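NAD_Gly3P_dh, NAD-dependent glycerol-3-phosphate dehydrogenase from Streptosporangium roseum acts as an imine reductase that binds NADP(H) in a Rossmann-type domain and probably uses it to reduce imines to amines. Local coordinates of one contact, PDB 5OCM (chain A, 1.81 Å), residues Gly86-Asn91 and Gly111-Asp116, beside the matching contact of the related putative oxidoreductase YfjR from Streptomyces aurantiacus, PDB 4OQZ (chain B, 1.96 Å), residues Gly85-Asn90 and Gly110-Thr115. Structure 2 is superposed on structure 1 by the backbone atoms of these residues (RMSD 0.69 Å); each is numbered along its deposited sequence.

Structure 1 (5OCM); sequences GRVLVN and GITYLD.
Ile112, in the loop just before strand 113-120, meets Leu89 of the parallel strand 88-91; helix 97-109 links the two strands into a beta-alpha-beta unit of the Rossmann-type NADP-binding domain. With CG2 anti to its backbone N, Ile112 sets that methyl 3.9 Å from Leu89 CB, while its side chain also rests on Trp106 of the helix. Leu89 N gives a bond of 2.9 Å to Thr113 O, and the leucine side chain rests on Val65. Gly111 is the C-prime residue of the Schellman motif that ends helix 97-109. Next along, Leu89 O accepts a CA-H contact from Tyr114 CA (3.4 Å). The Tyr114 ring stands obliquely to Asn91, CE1 3.7 Å from Asn91 CB. Tyr114 OH accepts a hydrogen bond from Asn91 ND2 (3.1 Å), lying close to the amide plane, and is also linked, weakly, to Asp116 OD2 at 2.6 Å. Asn91 OD1 is hydrogen-bonded to Thr93 OG1, which holds the amide's rotation; the side chain lies about 7 Å from the bound NADP. On the other face, Val90 CG2 packs against Leu115.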
loop_
_atom_site.group_PDB
_atom_site.type_symbol
_atom_site.label_atom_id
_atom_site.label_comp_id
_atom_site.label_asym_id
_atom_site.label_seq_id
_atom_site.Cartn_x
_atom_site.Cartn_y
_atom_site.Cartn_z
ATOM N N GLY A 86 17.919 -31.382 -21.506
ATOM C CA GLY A 86 18.586 -31.818 -20.280
ATOM C C GLY A 86 18.819 -30.690 -19.293
ATOM O O GLY A 86 19.513 -30.920 -18.293
ATOM N N ARG A 87 18.413 -29.458 -19.632
ATOM C CA ARG A 87 18.691 -28.287 -18.796
ATOM C C ARG A 87 17.373 -27.803 -18.235
ATOM O O ARG A 87 16.323 -28.129 -18.694
ATOM C CB ARG A 87 19.359 -27.155 -19.580
ATOM C CG ARG A 87 20.632 -27.604 -20.288
ATOM C CD ARG A 87 21.222 -26.527 -21.184
ATOM N NE ARG A 87 22.151 -27.158 -22.094
ATOM C CZ ARG A 87 23.398 -27.495 -21.816
ATOM N NH1 ARG A 87 23.955 -27.221 -20.671
ATOM N NH2 ARG A 87 24.102 -28.140 -22.741
ATOM N N VAL A 88 17.449 -27.044 -17.141
ATOM C CA VAL A 88 16.260 -26.494 -16.532
ATOM C C VAL A 88 16.218 -25.015 -16.897
ATOM O O VAL A 88 17.186 -24.305 -16.668
ATOM C CB VAL A 88 16.224 -26.745 -15.039
ATOM C CG1 VAL A 88 15.100 -25.955 -14.384
ATOM C CG2 VAL A 88 16.171 -28.269 -14.771
ATOM N N LEU A 89 15.128 -24.612 -17.522
ATOM C CA LEU A 89 14.948 -23.270 -18.001
ATOM C C LEU A 89 14.066 -22.539 -16.988
ATOM O O LEU A 89 12.990 -23.048 -16.624
ATOM C CB LEU A 89 14.260 -23.292 -19.350
ATOM C CG LEU A 89 13.813 -21.986 -19.954
ATOM C CD1 LEU A 89 14.995 -21.087 -20.215
ATOM C CD2 LEU A 89 12.989 -22.220 -21.227
ATOM N N VAL A 90 14.510 -21.355 -16.564
ATOM C CA VAL A 90 13.806 -20.548 -15.577
ATOM C C VAL A 90 13.539 -19.189 -16.214
ATOM O O VAL A 90 14.484 -18.492 -16.616
ATOM C CB VAL A 90 14.651 -20.340 -14.307
ATOM C CG1 VAL A 90 13.954 -19.388 -13.311
ATOM C CG2 VAL A 90 15.013 -21.694 -13.659
ATOM N N ASN A 91 12.266 -18.825 -16.371
ATOM C CA ASN A 91 11.903 -17.582 -17.036
ATOM C C ASN A 91 11.384 -16.596 -16.021
ATOM O O ASN A 91 10.372 -16.851 -15.376
ATOM C CB ASN A 91 10.850 -17.874 -18.091
ATOM C CG ASN A 91 10.444 -16.636 -18.893
ATOM O OD1 ASN A 91 11.084 -15.573 -18.820
ATOM N ND2 ASN A 91 9.429 -16.837 -19.763
ATOM N N GLY A 111 10.726 -31.433 -24.265
ATOM C CA GLY A 111 11.314 -32.092 -23.124
ATOM C C GLY A 111 12.204 -31.201 -22.275
ATOM O O GLY A 111 13.132 -31.672 -21.676
ATOM N N ILE A 112 11.941 -29.889 -22.265
ATOM C CA ILE A 112 12.733 -28.930 -21.459
ATOM C C ILE A 112 12.013 -28.699 -20.151
ATOM O O ILE A 112 10.891 -28.250 -20.198
ATOM C CB ILE A 112 12.882 -27.615 -22.190
ATOM C CG1 ILE A 112 13.624 -27.838 -23.540
ATOM C CG2 ILE A 112 13.676 -26.640 -21.326
ATOM C CD1 ILE A 112 13.402 -26.607 -24.493
ATOM N N THR A 113 12.657 -28.990 -19.026
ATOM C CA THR A 113 11.985 -28.747 -17.736
ATOM C C THR A 113 11.964 -27.241 -17.497
ATOM O O THR A 113 12.962 -26.537 -17.791
ATOM C CB THR A 113 12.426 -29.646 -16.528
ATOM O OG1 THR A 113 12.824 -28.918 -15.305
ATOM C CG2 THR A 113 13.149 -30.844 -16.880
ATOM N N TYR A 114 10.823 -26.725 -17.078
ATOM C CA TYR A 114 10.543 -25.291 -17.154
ATOM C C TYR A 114 9.926 -24.784 -15.854
ATOM O O TYR A 114 8.930 -25.345 -15.379
ATOM C CB TYR A 114 9.567 -25.029 -18.285
ATOM C CG TYR A 114 9.216 -23.600 -18.475
ATOM C CD1 TYR A 114 10.172 -22.667 -18.789
ATOM C CD2 TYR A 114 7.900 -23.167 -18.384
ATOM C CE1 TYR A 114 9.848 -21.337 -18.974
ATOM C CE2 TYR A 114 7.550 -21.808 -18.572
ATOM C CZ TYR A 114 8.510 -20.898 -18.835
ATOM O OH TYR A 114 8.204 -19.585 -19.051
ATOM N N LEU A 115 10.515 -23.725 -15.290
ATOM C CA LEU A 115 9.953 -23.016 -14.156
ATOM C C LEU A 115 9.686 -21.599 -14.597
ATOM O O LEU A 115 10.525 -20.968 -15.256
ATOM C CB LEU A 115 10.934 -22.999 -12.999
ATOM C CG LEU A 115 11.154 -24.361 -12.299
ATOM C CD1 LEU A 115 12.284 -24.264 -11.305
ATOM C CD2 LEU A 115 9.859 -24.857 -11.613
ATOM N N ASP A 116 8.505 -21.090 -14.257
ATOM C CA ASP A 116 8.134 -19.743 -14.609
ATOM C C ASP A 116 8.067 -18.963 -13.328
ATOM O O ASP A 116 7.296 -19.354 -12.416
ATOM C CB ASP A 116 6.787 -19.731 -15.360
ATOM C CG ASP A 116 6.556 -18.418 -16.071
ATOM O OD1 ASP A 116 6.278 -17.385 -15.391
ATOM O OD2 ASP A 116 6.658 -18.365 -17.334
HETATM O O HOH W 1 15.232 -30.352 -19.007
#

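Structure 2 (4OQZ); sequences GRVLVN and GGTHLT.
Leu88 and Thr112 are joined through the backbone, Leu88 N giving a bond of 2.7 Å to Thr112 O. Gly111, in the loop just before Thr112, brings no side chain to Leu88. The leucine side chain rests on Leu64 and on Met72 of helix 69-75. Gly110 is the C-prime residue of the Schellman motif that ends helix 96-108, and its O takes a bond of 2.8 Å from Gly85 N. Next along, Leu88 O accepts a CA-H contact from His113 CA (3.4 Å). The His113 ring, its CG anti to the backbone N (chi1 174°), stands obliquely to Asn90, CE1 3.5 Å from Asn90 CB. His113 NE2 donates to Thr115 OG1 at 2.9 Å, near the ring plane, and OG1 has a second partner in Pro162 O. His113 ND1 is buried without a partner in the model. Asn90 OD1 is hydrogen-bonded to Ser92 OG, which holds the amide's rotation. On the other face, Val89 CG2 packs against Leu114.

Structure 1 against structure 2
The sharpest difference is just before the second strand, where buried Ile112(A) is matched by Gly111(B). CB, CG1, CG2 and CD1 of Ile112(A) have no counterpart in the glycine, and the apolar touch of Ile112(A) CG2 on Leu89(A) CB, 3.9 Å, is found in structure 1 alone; in the other structure the nearest approach is Leu88(B) CD1 to Gly111(B) CA, 5.6 Å. The leucine itself is modelled differently: chi1 is 172° in Leu89(A) and -90° in Leu88(B), the CG atoms stand 2.0 Å apart after superposition, and the places of CD1 and CD2 of Leu89(A) are left. The backbone differs here too: the CA atoms of Gly111(A) and Gly110(B) are 1.4 Å apart after superposition. Gly85(B) N bonds to Gly110(B) O at 2.8 Å, a bond present in structure 2 alone.

Farther on, Tyr114(A) is matched by His113(B), with the CB atoms coinciding; CZ of Tyr114(A) and CE1 of His113(B) are 0.1 Å apart, and the touch on Asn91(A) CB or Asn90(B) CB is kept. The polar link beyond the ring is kept with other atoms: Tyr114(A) OH with Asp116(A) OD2, weak, 2.6 Å, and His113(B) NE2 with Thr115(B) OG1, 2.9 Å. CG and OD2 of Asp116(A), and OG1 of Thr115(B), have no counterpart in the other side chain; a hydroxyl at the position of a carboxylate probably means one negative charge fewer in structure 2. Val88(A), Val90(A), Leu115(A) and their counterparts keep their place. The amide end of Asn90(B) is twisted about 62° from that of Asn91(A), leaving the place of ND2.

Structure 2 (4OQZ)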
loop_
_atom_site.group_PDB
_atom_site.type_symbol
_atom_site.label_atom_id
_atom_site.label_comp_id
_atom_site.label_asym_id
_atom_site.label_seq_id
_atom_site.Cartn_x
_atom_site.Cartn_y
_atom_site.Cartn_z
ATOM N N GLY B 85 17.088 -31.862 -21.567
ATOM C CA GLY B 85 17.756 -32.118 -20.291
ATOM C C GLY B 85 18.178 -30.865 -19.531
ATOM O O GLY B 85 19.087 -30.913 -18.693
ATOM N N ARG B 86 17.552 -29.720 -19.836
ATOM C CA ARG B 86 17.894 -28.451 -19.190
ATOM C C ARG B 86 16.717 -27.857 -18.462
ATOM O O ARG B 86 15.566 -28.045 -18.874
ATOM C CB ARG B 86 18.454 -27.426 -20.190
ATOM C CG ARG B 86 19.387 -28.034 -21.225
ATOM C CD ARG B 86 20.629 -27.224 -21.438
ATOM N NE ARG B 86 21.772 -27.807 -20.741
ATOM C CZ ARG B 86 22.603 -28.700 -21.265
ATOM N NH1 ARG B 86 22.429 -29.131 -22.509
ATOM N NH2 ARG B 86 23.618 -29.167 -20.550
ATOM N N VAL B 87 17.015 -27.144 -17.364
ATOM C CA VAL B 87 16.031 -26.438 -16.552
ATOM C C VAL B 87 16.090 -24.971 -16.956
ATOM O O VAL B 87 17.136 -24.323 -16.806
ATOM C CB VAL B 87 16.185 -26.667 -15.021
ATOM C CG1 VAL B 87 15.102 -25.919 -14.240
ATOM C CG2 VAL B 87 16.126 -28.158 -14.686
ATOM N N LEU B 88 14.989 -24.481 -17.553
ATOM C CA LEU B 88 14.845 -23.098 -18.020
ATOM C C LEU B 88 13.958 -22.284 -17.063
ATOM O O LEU B 88 12.761 -22.569 -16.904
ATOM C CB LEU B 88 14.296 -23.059 -19.454
ATOM C CG LEU B 88 15.315 -23.067 -20.586
ATOM C CD1 LEU B 88 15.946 -24.455 -20.771
ATOM C CD2 LEU B 88 14.635 -22.700 -21.889
ATOM N N VAL B 89 14.568 -21.309 -16.394
ATOM C CA VAL B 89 13.894 -20.465 -15.410
ATOM C C VAL B 89 13.527 -19.176 -16.113
ATOM O O VAL B 89 14.412 -18.359 -16.425
ATOM C CB VAL B 89 14.750 -20.223 -14.139
ATOM C CG1 VAL B 89 13.906 -19.565 -13.048
ATOM C CG2 VAL B 89 15.348 -21.533 -13.624
ATOM N N ASN B 90 12.229 -19.026 -16.426
ATOM C CA ASN B 90 11.774 -17.846 -17.149
ATOM C C ASN B 90 11.280 -16.765 -16.211
ATOM O O ASN B 90 10.211 -16.884 -15.616
ATOM C CB ASN B 90 10.775 -18.189 -18.258
ATOM C CG ASN B 90 10.738 -17.160 -19.355
ATOM O OD1 ASN B 90 10.602 -15.959 -19.121
ATOM N ND2 ASN B 90 10.777 -17.618 -20.584
ATOM N N GLY B 110 11.939 -31.421 -24.428
ATOM C CA GLY B 110 12.637 -32.262 -23.460
ATOM C C GLY B 110 13.352 -31.555 -22.332
ATOM O O GLY B 110 14.274 -32.114 -21.729
ATOM N N GLY B 111 12.921 -30.338 -22.043
ATOM C CA GLY B 111 13.492 -29.537 -20.967
ATOM C C GLY B 111 12.440 -29.201 -19.934
ATOM O O GLY B 111 11.264 -29.485 -20.151
ATOM N N THR B 112 12.839 -28.580 -18.797
ATOM C CA THR B 112 11.833 -28.204 -17.794
ATOM C C THR B 112 11.764 -26.692 -17.616
ATOM O O THR B 112 12.801 -26.024 -17.558
ATOM C CB THR B 112 11.886 -29.016 -16.470
ATOM O OG1 THR B 112 12.819 -28.436 -15.560
ATOM C CG2 THR B 112 12.157 -30.499 -16.665
ATOM N N HIS B 113 10.531 -26.163 -17.542
ATOM C CA HIS B 113 10.242 -24.741 -17.386
ATOM C C HIS B 113 9.782 -24.395 -15.967
ATOM O O HIS B 113 8.798 -24.950 -15.464
ATOM C CB HIS B 113 9.200 -24.296 -18.432
ATOM C CG HIS B 113 8.717 -22.879 -18.293
ATOM N ND1 HIS B 113 9.193 -21.874 -19.109
ATOM C CD2 HIS B 113 7.761 -22.367 -17.489
ATOM C CE1 HIS B 113 8.543 -20.781 -18.749
ATOM N NE2 HIS B 113 7.669 -21.031 -17.780
ATOM N N LEU B 114 10.497 -23.453 -15.343
ATOM C CA LEU B 114 10.147 -22.921 -14.036
ATOM C C LEU B 114 9.726 -21.484 -14.304
ATOM O O LEU B 114 10.456 -20.750 -14.971
ATOM C CB LEU B 114 11.349 -22.942 -13.054
ATOM C CG LEU B 114 11.700 -24.283 -12.381
ATOM C CD1 LEU B 114 12.894 -24.123 -11.461
ATOM C CD2 LEU B 114 10.529 -24.853 -11.586
ATOM N N THR B 115 8.515 -21.113 -13.889
ATOM C CA THR B 115 8.044 -19.731 -14.060
ATOM C C THR B 115 8.450 -18.974 -12.821
ATOM O O THR B 115 8.270 -19.480 -11.714
ATOM C CB THR B 115 6.518 -19.678 -14.274
ATOM O OG1 THR B 115 6.167 -20.521 -15.372
ATOM C CG2 THR B 115 6.012 -18.256 -14.521
#